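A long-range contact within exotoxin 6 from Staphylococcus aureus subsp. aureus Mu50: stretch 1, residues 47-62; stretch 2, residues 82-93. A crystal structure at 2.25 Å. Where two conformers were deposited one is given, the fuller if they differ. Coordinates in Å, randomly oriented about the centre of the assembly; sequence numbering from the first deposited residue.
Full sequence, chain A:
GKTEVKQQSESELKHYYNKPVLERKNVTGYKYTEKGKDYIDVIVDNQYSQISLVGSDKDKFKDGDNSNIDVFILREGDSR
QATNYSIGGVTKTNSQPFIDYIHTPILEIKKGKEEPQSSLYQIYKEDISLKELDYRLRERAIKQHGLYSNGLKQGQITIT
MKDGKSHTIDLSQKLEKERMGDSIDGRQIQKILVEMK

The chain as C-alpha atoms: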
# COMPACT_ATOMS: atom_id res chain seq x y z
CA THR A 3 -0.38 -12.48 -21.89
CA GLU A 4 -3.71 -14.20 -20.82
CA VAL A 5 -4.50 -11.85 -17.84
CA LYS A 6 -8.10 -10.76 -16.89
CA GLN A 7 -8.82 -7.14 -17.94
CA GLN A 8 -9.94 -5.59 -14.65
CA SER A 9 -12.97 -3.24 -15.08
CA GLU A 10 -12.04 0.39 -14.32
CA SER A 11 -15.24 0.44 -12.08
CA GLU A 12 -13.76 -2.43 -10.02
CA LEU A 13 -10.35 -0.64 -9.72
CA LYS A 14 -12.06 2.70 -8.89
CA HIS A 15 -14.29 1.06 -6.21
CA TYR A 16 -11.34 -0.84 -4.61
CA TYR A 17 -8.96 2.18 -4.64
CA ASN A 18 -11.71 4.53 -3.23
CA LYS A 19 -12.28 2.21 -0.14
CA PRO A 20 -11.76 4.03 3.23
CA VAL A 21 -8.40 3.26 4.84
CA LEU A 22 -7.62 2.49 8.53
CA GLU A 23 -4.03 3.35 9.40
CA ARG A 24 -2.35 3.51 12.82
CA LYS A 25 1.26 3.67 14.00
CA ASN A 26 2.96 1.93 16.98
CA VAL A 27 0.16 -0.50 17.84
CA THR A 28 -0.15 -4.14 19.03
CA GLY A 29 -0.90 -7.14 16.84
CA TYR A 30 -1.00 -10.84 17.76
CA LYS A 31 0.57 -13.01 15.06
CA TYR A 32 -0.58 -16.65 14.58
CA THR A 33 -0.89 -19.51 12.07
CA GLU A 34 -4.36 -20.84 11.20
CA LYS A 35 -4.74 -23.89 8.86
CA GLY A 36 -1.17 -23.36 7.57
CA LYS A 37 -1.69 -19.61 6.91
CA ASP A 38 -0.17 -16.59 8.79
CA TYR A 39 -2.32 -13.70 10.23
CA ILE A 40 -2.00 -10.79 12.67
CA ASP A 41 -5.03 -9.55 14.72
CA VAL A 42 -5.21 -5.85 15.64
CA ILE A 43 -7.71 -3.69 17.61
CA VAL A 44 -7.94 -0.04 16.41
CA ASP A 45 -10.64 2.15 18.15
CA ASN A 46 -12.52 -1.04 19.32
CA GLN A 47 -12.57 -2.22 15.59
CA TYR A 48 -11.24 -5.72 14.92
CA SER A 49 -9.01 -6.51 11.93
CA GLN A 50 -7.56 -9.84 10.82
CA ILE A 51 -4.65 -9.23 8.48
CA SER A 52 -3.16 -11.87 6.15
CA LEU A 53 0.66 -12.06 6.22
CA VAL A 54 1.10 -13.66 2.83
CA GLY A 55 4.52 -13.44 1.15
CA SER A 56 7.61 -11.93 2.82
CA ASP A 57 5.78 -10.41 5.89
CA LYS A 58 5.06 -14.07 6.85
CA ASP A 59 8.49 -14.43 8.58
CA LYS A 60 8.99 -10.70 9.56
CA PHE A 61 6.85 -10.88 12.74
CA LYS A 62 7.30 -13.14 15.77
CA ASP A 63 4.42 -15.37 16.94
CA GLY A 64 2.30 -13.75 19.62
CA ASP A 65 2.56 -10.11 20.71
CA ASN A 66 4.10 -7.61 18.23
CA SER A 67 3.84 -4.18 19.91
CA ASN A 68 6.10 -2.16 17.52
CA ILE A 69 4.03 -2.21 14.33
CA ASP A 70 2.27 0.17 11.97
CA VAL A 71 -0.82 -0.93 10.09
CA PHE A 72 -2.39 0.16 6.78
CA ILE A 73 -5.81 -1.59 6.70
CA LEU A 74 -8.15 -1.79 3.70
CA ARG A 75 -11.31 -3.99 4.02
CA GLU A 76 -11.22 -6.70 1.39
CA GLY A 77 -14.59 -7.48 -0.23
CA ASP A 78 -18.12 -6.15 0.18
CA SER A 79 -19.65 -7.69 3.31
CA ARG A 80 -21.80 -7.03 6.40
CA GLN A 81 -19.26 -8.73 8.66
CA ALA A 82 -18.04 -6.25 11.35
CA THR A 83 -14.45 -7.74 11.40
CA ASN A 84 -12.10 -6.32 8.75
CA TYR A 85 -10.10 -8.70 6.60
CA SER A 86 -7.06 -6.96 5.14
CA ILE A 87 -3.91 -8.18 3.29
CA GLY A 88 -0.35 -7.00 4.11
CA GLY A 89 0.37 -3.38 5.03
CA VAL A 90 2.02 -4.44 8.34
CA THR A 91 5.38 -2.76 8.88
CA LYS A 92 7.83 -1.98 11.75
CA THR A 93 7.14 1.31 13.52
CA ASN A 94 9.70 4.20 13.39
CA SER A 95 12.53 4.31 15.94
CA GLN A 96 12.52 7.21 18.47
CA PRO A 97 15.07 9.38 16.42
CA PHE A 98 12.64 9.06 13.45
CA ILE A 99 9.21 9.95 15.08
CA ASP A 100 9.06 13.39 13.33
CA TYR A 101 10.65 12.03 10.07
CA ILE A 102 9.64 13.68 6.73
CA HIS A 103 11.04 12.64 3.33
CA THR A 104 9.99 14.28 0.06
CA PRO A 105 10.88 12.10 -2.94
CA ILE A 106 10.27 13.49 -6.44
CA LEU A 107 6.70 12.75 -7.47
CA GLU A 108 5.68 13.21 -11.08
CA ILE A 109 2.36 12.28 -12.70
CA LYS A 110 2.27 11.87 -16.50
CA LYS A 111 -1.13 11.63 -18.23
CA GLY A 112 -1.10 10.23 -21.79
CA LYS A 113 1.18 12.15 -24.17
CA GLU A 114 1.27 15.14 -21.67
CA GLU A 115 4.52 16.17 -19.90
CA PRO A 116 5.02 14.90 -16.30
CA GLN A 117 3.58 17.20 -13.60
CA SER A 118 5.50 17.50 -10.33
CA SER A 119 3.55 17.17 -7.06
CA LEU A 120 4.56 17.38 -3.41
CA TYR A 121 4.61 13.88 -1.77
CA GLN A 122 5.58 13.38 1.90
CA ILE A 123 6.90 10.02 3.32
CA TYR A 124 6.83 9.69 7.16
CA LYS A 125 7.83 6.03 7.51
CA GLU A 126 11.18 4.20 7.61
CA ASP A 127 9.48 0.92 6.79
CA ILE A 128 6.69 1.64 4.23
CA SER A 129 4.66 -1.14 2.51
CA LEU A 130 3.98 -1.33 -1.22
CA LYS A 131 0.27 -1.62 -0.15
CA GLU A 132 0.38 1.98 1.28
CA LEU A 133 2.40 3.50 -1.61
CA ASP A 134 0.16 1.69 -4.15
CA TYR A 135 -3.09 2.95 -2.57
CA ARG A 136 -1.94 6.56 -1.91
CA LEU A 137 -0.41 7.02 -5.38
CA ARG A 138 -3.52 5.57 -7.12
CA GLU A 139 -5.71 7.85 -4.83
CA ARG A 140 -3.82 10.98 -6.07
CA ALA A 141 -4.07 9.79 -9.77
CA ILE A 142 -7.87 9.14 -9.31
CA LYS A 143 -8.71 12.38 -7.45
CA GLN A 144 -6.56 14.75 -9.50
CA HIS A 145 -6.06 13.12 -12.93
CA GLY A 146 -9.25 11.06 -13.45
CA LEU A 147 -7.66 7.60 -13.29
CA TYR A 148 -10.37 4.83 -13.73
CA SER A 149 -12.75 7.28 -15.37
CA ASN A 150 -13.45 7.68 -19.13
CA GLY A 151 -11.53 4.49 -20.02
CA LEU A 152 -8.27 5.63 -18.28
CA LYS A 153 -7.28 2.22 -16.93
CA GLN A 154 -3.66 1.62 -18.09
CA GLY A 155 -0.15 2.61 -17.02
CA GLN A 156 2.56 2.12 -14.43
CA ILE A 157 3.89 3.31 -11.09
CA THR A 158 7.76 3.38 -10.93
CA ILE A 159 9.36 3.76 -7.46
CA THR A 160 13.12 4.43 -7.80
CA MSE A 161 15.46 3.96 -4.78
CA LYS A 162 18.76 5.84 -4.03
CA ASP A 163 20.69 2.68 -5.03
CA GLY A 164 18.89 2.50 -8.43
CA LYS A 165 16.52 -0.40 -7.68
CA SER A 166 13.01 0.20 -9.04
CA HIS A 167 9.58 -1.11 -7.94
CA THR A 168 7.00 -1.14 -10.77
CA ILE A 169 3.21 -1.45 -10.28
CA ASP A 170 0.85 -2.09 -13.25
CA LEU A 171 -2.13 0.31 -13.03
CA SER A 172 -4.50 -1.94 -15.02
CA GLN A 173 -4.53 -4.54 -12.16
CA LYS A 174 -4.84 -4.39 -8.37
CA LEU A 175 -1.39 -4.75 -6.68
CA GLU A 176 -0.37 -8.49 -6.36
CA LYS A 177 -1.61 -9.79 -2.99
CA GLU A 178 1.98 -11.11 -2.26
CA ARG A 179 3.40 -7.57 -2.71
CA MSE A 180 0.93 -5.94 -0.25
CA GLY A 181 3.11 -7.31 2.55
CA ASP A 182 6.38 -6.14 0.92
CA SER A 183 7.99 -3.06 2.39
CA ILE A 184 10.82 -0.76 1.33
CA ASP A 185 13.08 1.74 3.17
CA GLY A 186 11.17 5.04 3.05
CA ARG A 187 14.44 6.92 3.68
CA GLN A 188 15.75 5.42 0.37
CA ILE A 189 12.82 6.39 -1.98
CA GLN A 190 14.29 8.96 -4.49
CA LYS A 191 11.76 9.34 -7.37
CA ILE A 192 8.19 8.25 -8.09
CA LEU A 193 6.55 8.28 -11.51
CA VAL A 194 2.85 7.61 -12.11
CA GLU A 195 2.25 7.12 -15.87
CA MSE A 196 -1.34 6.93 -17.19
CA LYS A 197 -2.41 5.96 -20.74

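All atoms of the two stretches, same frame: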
# COMPACT_ATOMS: atom_id res chain seq x y z
N GLN A 47 -12.30 -1.59 16.89
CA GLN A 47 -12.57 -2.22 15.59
C GLN A 47 -11.57 -3.36 15.39
O GLN A 47 -10.36 -3.15 15.49
CB GLN A 47 -12.47 -1.20 14.41
CG GLN A 47 -13.19 0.16 14.60
CD GLN A 47 -14.64 0.02 15.01
OE1 GLN A 47 -15.49 -0.43 14.24
NE2 GLN A 47 -14.93 0.36 16.25
N TYR A 48 -12.07 -4.55 15.13
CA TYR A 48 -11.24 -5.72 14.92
C TYR A 48 -10.84 -5.93 13.47
O TYR A 48 -11.69 -5.92 12.58
CB TYR A 48 -11.97 -6.95 15.41
CG TYR A 48 -11.03 -7.95 16.03
CD1 TYR A 48 -10.73 -7.90 17.39
CD2 TYR A 48 -10.45 -8.95 15.27
CE1 TYR A 48 -9.86 -8.81 17.97
CE2 TYR A 48 -9.60 -9.89 15.85
CZ TYR A 48 -9.31 -9.82 17.21
OH TYR A 48 -8.47 -10.73 17.82
N SER A 49 -9.54 -6.19 13.25
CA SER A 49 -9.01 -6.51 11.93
C SER A 49 -8.15 -7.75 12.00
O SER A 49 -7.31 -7.89 12.88
CB SER A 49 -8.21 -5.36 11.34
OG SER A 49 -9.05 -4.25 11.11
N GLN A 50 -8.36 -8.65 11.02
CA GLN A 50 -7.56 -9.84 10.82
C GLN A 50 -6.79 -9.57 9.56
O GLN A 50 -7.41 -9.29 8.53
CB GLN A 50 -8.41 -11.12 10.73
CG GLN A 50 -7.57 -12.38 10.62
CD GLN A 50 -8.30 -13.55 9.98
OE1 GLN A 50 -8.72 -13.49 8.82
NE2 GLN A 50 -8.37 -14.68 10.69
N ILE A 51 -5.47 -9.56 9.63
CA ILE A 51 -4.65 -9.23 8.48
C ILE A 51 -3.84 -10.44 8.03
O ILE A 51 -3.05 -10.98 8.81
CB ILE A 51 -3.69 -8.03 8.80
CG1 ILE A 51 -4.41 -6.84 9.48
CG2 ILE A 51 -2.92 -7.60 7.54
CD1 ILE A 51 -3.47 -5.78 10.16
N SER A 52 -3.97 -10.80 6.74
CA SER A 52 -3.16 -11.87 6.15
C SER A 52 -1.73 -11.40 5.94
O SER A 52 -1.49 -10.34 5.35
CB SER A 52 -3.74 -12.31 4.81
OG SER A 52 -4.91 -13.06 5.03
N LEU A 53 -0.78 -12.21 6.41
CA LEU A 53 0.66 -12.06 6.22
C LEU A 53 1.04 -13.12 5.20
O LEU A 53 1.40 -14.25 5.54
CB LEU A 53 1.44 -12.20 7.54
CG LEU A 53 1.07 -11.29 8.70
CD1 LEU A 53 1.78 -11.74 9.95
CD2 LEU A 53 1.43 -9.83 8.39
N VAL A 54 0.84 -12.77 3.95
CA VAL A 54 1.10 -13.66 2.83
C VAL A 54 2.30 -13.08 2.06
O VAL A 54 2.35 -11.87 1.83
CB VAL A 54 -0.19 -13.89 2.00
CG1 VAL A 54 -0.51 -12.73 1.05
CG2 VAL A 54 -0.16 -15.23 1.27
N GLY A 55 3.31 -13.90 1.81
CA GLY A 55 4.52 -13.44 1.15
C GLY A 55 5.71 -13.32 2.07
O GLY A 55 6.02 -14.27 2.81
N SER A 56 6.39 -12.17 2.04
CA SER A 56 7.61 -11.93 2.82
C SER A 56 7.30 -11.68 4.30
O SER A 56 7.98 -12.24 5.17
CB SER A 56 8.39 -10.75 2.23
OG SER A 56 7.88 -9.51 2.70
N ASP A 57 6.26 -10.84 4.57
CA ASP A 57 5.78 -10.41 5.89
C ASP A 57 5.44 -11.59 6.81
O ASP A 57 5.37 -11.42 8.03
CB ASP A 57 4.57 -9.46 5.75
CG ASP A 57 3.35 -9.95 4.96
OD1 ASP A 57 3.48 -10.93 4.18
OD2 ASP A 57 2.27 -9.33 5.09
N LYS A 58 5.32 -12.78 6.21
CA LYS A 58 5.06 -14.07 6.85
C LYS A 58 6.12 -14.41 7.93
O LYS A 58 5.76 -14.92 9.00
CB LYS A 58 5.07 -15.15 5.75
CG LYS A 58 4.26 -16.39 6.07
CD LYS A 58 4.35 -17.40 4.96
CE LYS A 58 3.88 -18.74 5.44
NZ LYS A 58 3.92 -19.76 4.35
N ASP A 59 7.40 -14.10 7.66
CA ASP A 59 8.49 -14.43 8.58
C ASP A 59 9.10 -13.18 9.27
O ASP A 59 10.01 -13.32 10.09
CB ASP A 59 9.56 -15.23 7.81
CG ASP A 59 8.99 -16.43 7.05
OD1 ASP A 59 8.36 -17.30 7.70
OD2 ASP A 59 9.16 -16.48 5.80
N LYS A 60 8.54 -11.99 9.00
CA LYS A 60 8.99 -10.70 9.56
C LYS A 60 8.57 -10.50 11.03
O LYS A 60 9.27 -9.83 11.79
CB LYS A 60 8.40 -9.56 8.72
CG LYS A 60 9.10 -8.22 8.86
CD LYS A 60 8.65 -7.30 7.74
CE LYS A 60 8.76 -5.86 8.13
NZ LYS A 60 8.43 -4.99 6.98
N PHE A 61 7.41 -11.06 11.41
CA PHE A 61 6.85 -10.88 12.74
C PHE A 61 6.94 -12.15 13.53
O PHE A 61 6.75 -13.25 12.99
CB PHE A 61 5.40 -10.34 12.66
CG PHE A 61 5.33 -9.12 11.77
CD1 PHE A 61 5.72 -7.87 12.25
CD2 PHE A 61 4.99 -9.24 10.42
CE1 PHE A 61 5.76 -6.75 11.40
CE2 PHE A 61 5.05 -8.13 9.57
CZ PHE A 61 5.42 -6.89 10.07
N LYS A 62 7.23 -12.01 14.84
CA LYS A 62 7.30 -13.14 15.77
C LYS A 62 5.87 -13.61 16.12
O LYS A 62 4.93 -12.83 16.00
CB LYS A 62 8.09 -12.76 17.05
CG LYS A 62 7.56 -11.55 17.82
CD LYS A 62 7.81 -11.68 19.31
CE LYS A 62 8.09 -10.36 19.97
NZ LYS A 62 8.10 -10.48 21.46
N ALA A 82 -18.70 -7.33 10.59
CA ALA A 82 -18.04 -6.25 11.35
C ALA A 82 -16.50 -6.31 11.25
O ALA A 82 -15.87 -5.28 11.00
CB ALA A 82 -18.47 -6.31 12.81
N THR A 83 -15.90 -7.52 11.43
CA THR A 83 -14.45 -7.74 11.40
C THR A 83 -13.89 -7.40 10.01
O THR A 83 -14.47 -7.79 9.00
CB THR A 83 -14.10 -9.19 11.81
OG1 THR A 83 -14.62 -9.46 13.11
CG2 THR A 83 -12.61 -9.46 11.81
N ASN A 84 -12.78 -6.66 9.99
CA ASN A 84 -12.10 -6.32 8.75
C ASN A 84 -11.08 -7.36 8.40
O ASN A 84 -10.32 -7.80 9.27
CB ASN A 84 -11.38 -4.98 8.83
CG ASN A 84 -12.18 -3.82 9.31
OD1 ASN A 84 -13.34 -3.62 8.93
ND2 ASN A 84 -11.49 -2.97 10.07
N TYR A 85 -11.06 -7.75 7.12
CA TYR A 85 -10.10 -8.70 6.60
C TYR A 85 -9.24 -7.93 5.61
O TYR A 85 -9.73 -7.48 4.60
CB TYR A 85 -10.80 -9.94 6.00
CG TYR A 85 -11.59 -10.73 7.03
CD1 TYR A 85 -10.95 -11.53 7.97
CD2 TYR A 85 -12.97 -10.63 7.10
CE1 TYR A 85 -11.66 -12.21 8.95
CE2 TYR A 85 -13.70 -11.29 8.08
CZ TYR A 85 -13.04 -12.09 9.00
OH TYR A 85 -13.73 -12.81 9.94
N SER A 86 -7.98 -7.72 5.95
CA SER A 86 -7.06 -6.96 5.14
C SER A 86 -5.85 -7.82 4.79
O SER A 86 -5.66 -8.87 5.40
CB SER A 86 -6.67 -5.68 5.86
OG SER A 86 -5.99 -4.79 4.98
N ILE A 87 -5.08 -7.43 3.74
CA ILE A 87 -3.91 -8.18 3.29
C ILE A 87 -2.69 -7.28 3.33
O ILE A 87 -2.72 -6.22 2.70
CB ILE A 87 -4.13 -8.76 1.86
CG1 ILE A 87 -5.42 -9.61 1.80
CG2 ILE A 87 -2.89 -9.54 1.37
CD1 ILE A 87 -5.92 -9.92 0.42
N GLY A 88 -1.62 -7.73 4.00
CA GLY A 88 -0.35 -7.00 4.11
C GLY A 88 -0.47 -5.69 4.86
O GLY A 88 -1.27 -5.57 5.79
N GLY A 89 0.33 -4.72 4.45
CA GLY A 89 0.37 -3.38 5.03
C GLY A 89 0.79 -3.31 6.49
O GLY A 89 0.45 -2.34 7.18
N VAL A 90 1.51 -4.36 6.97
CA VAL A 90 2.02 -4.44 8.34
C VAL A 90 3.51 -4.25 8.26
O VAL A 90 4.21 -5.01 7.58
CB VAL A 90 1.63 -5.71 9.14
CG1 VAL A 90 2.03 -5.57 10.61
CG2 VAL A 90 0.11 -5.97 9.04
N THR A 91 3.97 -3.18 8.88
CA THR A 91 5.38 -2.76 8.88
C THR A 91 5.87 -2.51 10.32
O THR A 91 5.07 -2.51 11.26
CB THR A 91 5.51 -1.47 8.01
OG1 THR A 91 4.61 -0.47 8.48
CG2 THR A 91 5.26 -1.70 6.52
N LYS A 92 7.20 -2.31 10.48
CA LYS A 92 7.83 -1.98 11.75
C LYS A 92 7.65 -0.48 11.96
O LYS A 92 7.79 0.29 11.02
CB LYS A 92 9.33 -2.36 11.77
CG LYS A 92 9.65 -3.84 11.48
CD LYS A 92 9.30 -4.81 12.65
CE LYS A 92 9.36 -6.27 12.22
NZ LYS A 92 9.53 -7.19 13.38
N THR A 93 7.32 -0.08 13.19
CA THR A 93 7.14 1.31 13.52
C THR A 93 8.50 2.04 13.50
O THR A 93 9.55 1.40 13.61
CB THR A 93 6.45 1.44 14.88
OG1 THR A 93 5.86 2.73 14.93
CG2 THR A 93 7.40 1.25 16.07
O HOH W 1 2.65 -6.92 6.07

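The two stretches join as neighbouring parallel strands, 47-52 and 84-87, whose axes cross at -24° and approach to 4.6 Å. Between them runs an alternating ladder in which each stretch both gives and receives. Asn84 N donates to Tyr48 O (2.9 Å), Gln50 N to Asn84 O (2.8 Å), Ser86 N to Gln50 O (3.1 Å) and Ser52 N to Ser86 O (2.9 Å). Gly88 N, just past the second strand, donates to Ser52 O (2.9 Å) and closes the series. All five bonds are nearly straight, with N-H...O angles of 159° to 172°. Because parallel pairing engages alternate residues, Ser49 and Ile51 on one strand and Tyr85 and Ile87 on the other send neither amide nor carbonyl into this ladder. Their alpha carbons still lie beside it: the carbonyls of Asn84, Gln50 and Ser86 each accept a CA-H...O contact as well, from Ser49 CA (3.2 Å from Asn84 O), Tyr85 CA (3.4 Å from Gln50 O) and Ile51 CA (3.3 Å from Ser86 O).

Side chains follow the same register. On one face, Asn84 ND2 donates to Ser49 OG at 2.9 Å, while Asn84 OD1 is satisfied elsewhere in the structure. Ile51 and Ser86 share this face. On the other, Gln50 pairs with Tyr85, and Gln50 OE1 lies 3.1 Å from Tyr85 CD1 at the ring edge, a contact with carbon that supplies no conventional donor; Gln50 NE2 is bonded elsewhere. Ser52 and Ile87 share this face; Val54 CG1 meets Ile87 CG2 at 4.0 Å.

Past the ladder the two backbones are no longer hydrogen-bonded directly to each other, and a water links Asp57 to Val90. Water 1 donates to Asp57 OD2 (2.6 Å) and accepts from Val90 N (2.9 Å), so a buried carboxylate oxygen and a buried amide satisfy each other through one molecule. Gly88, with a phi of 64° that favours glycine, passes close to the same carboxylate, its CA 3.6 Å from Asp57 OD2.

Val90 points toward stretch 1 and forms the centre of an apolar cluster. Its CG2 packs against Ile51 CG2 (3.8 Å) and Leu53 CD2 (4.1 Å), whereas its CG1 lies over the Phe61 ring, 4.1 Å from the centroid and off-centre, in a CH-pi contact. The edge of that ring brings Phe61 CZ to 3.3 Å from Val90 O. Lys92 finishes the contact: its aliphatic CE rests 3.7 Å from Phe61 CE1, and its NZ reaches back to donate to Lys60 O at 3.1 Å, pairing a charged amine with a backbone carbonyl.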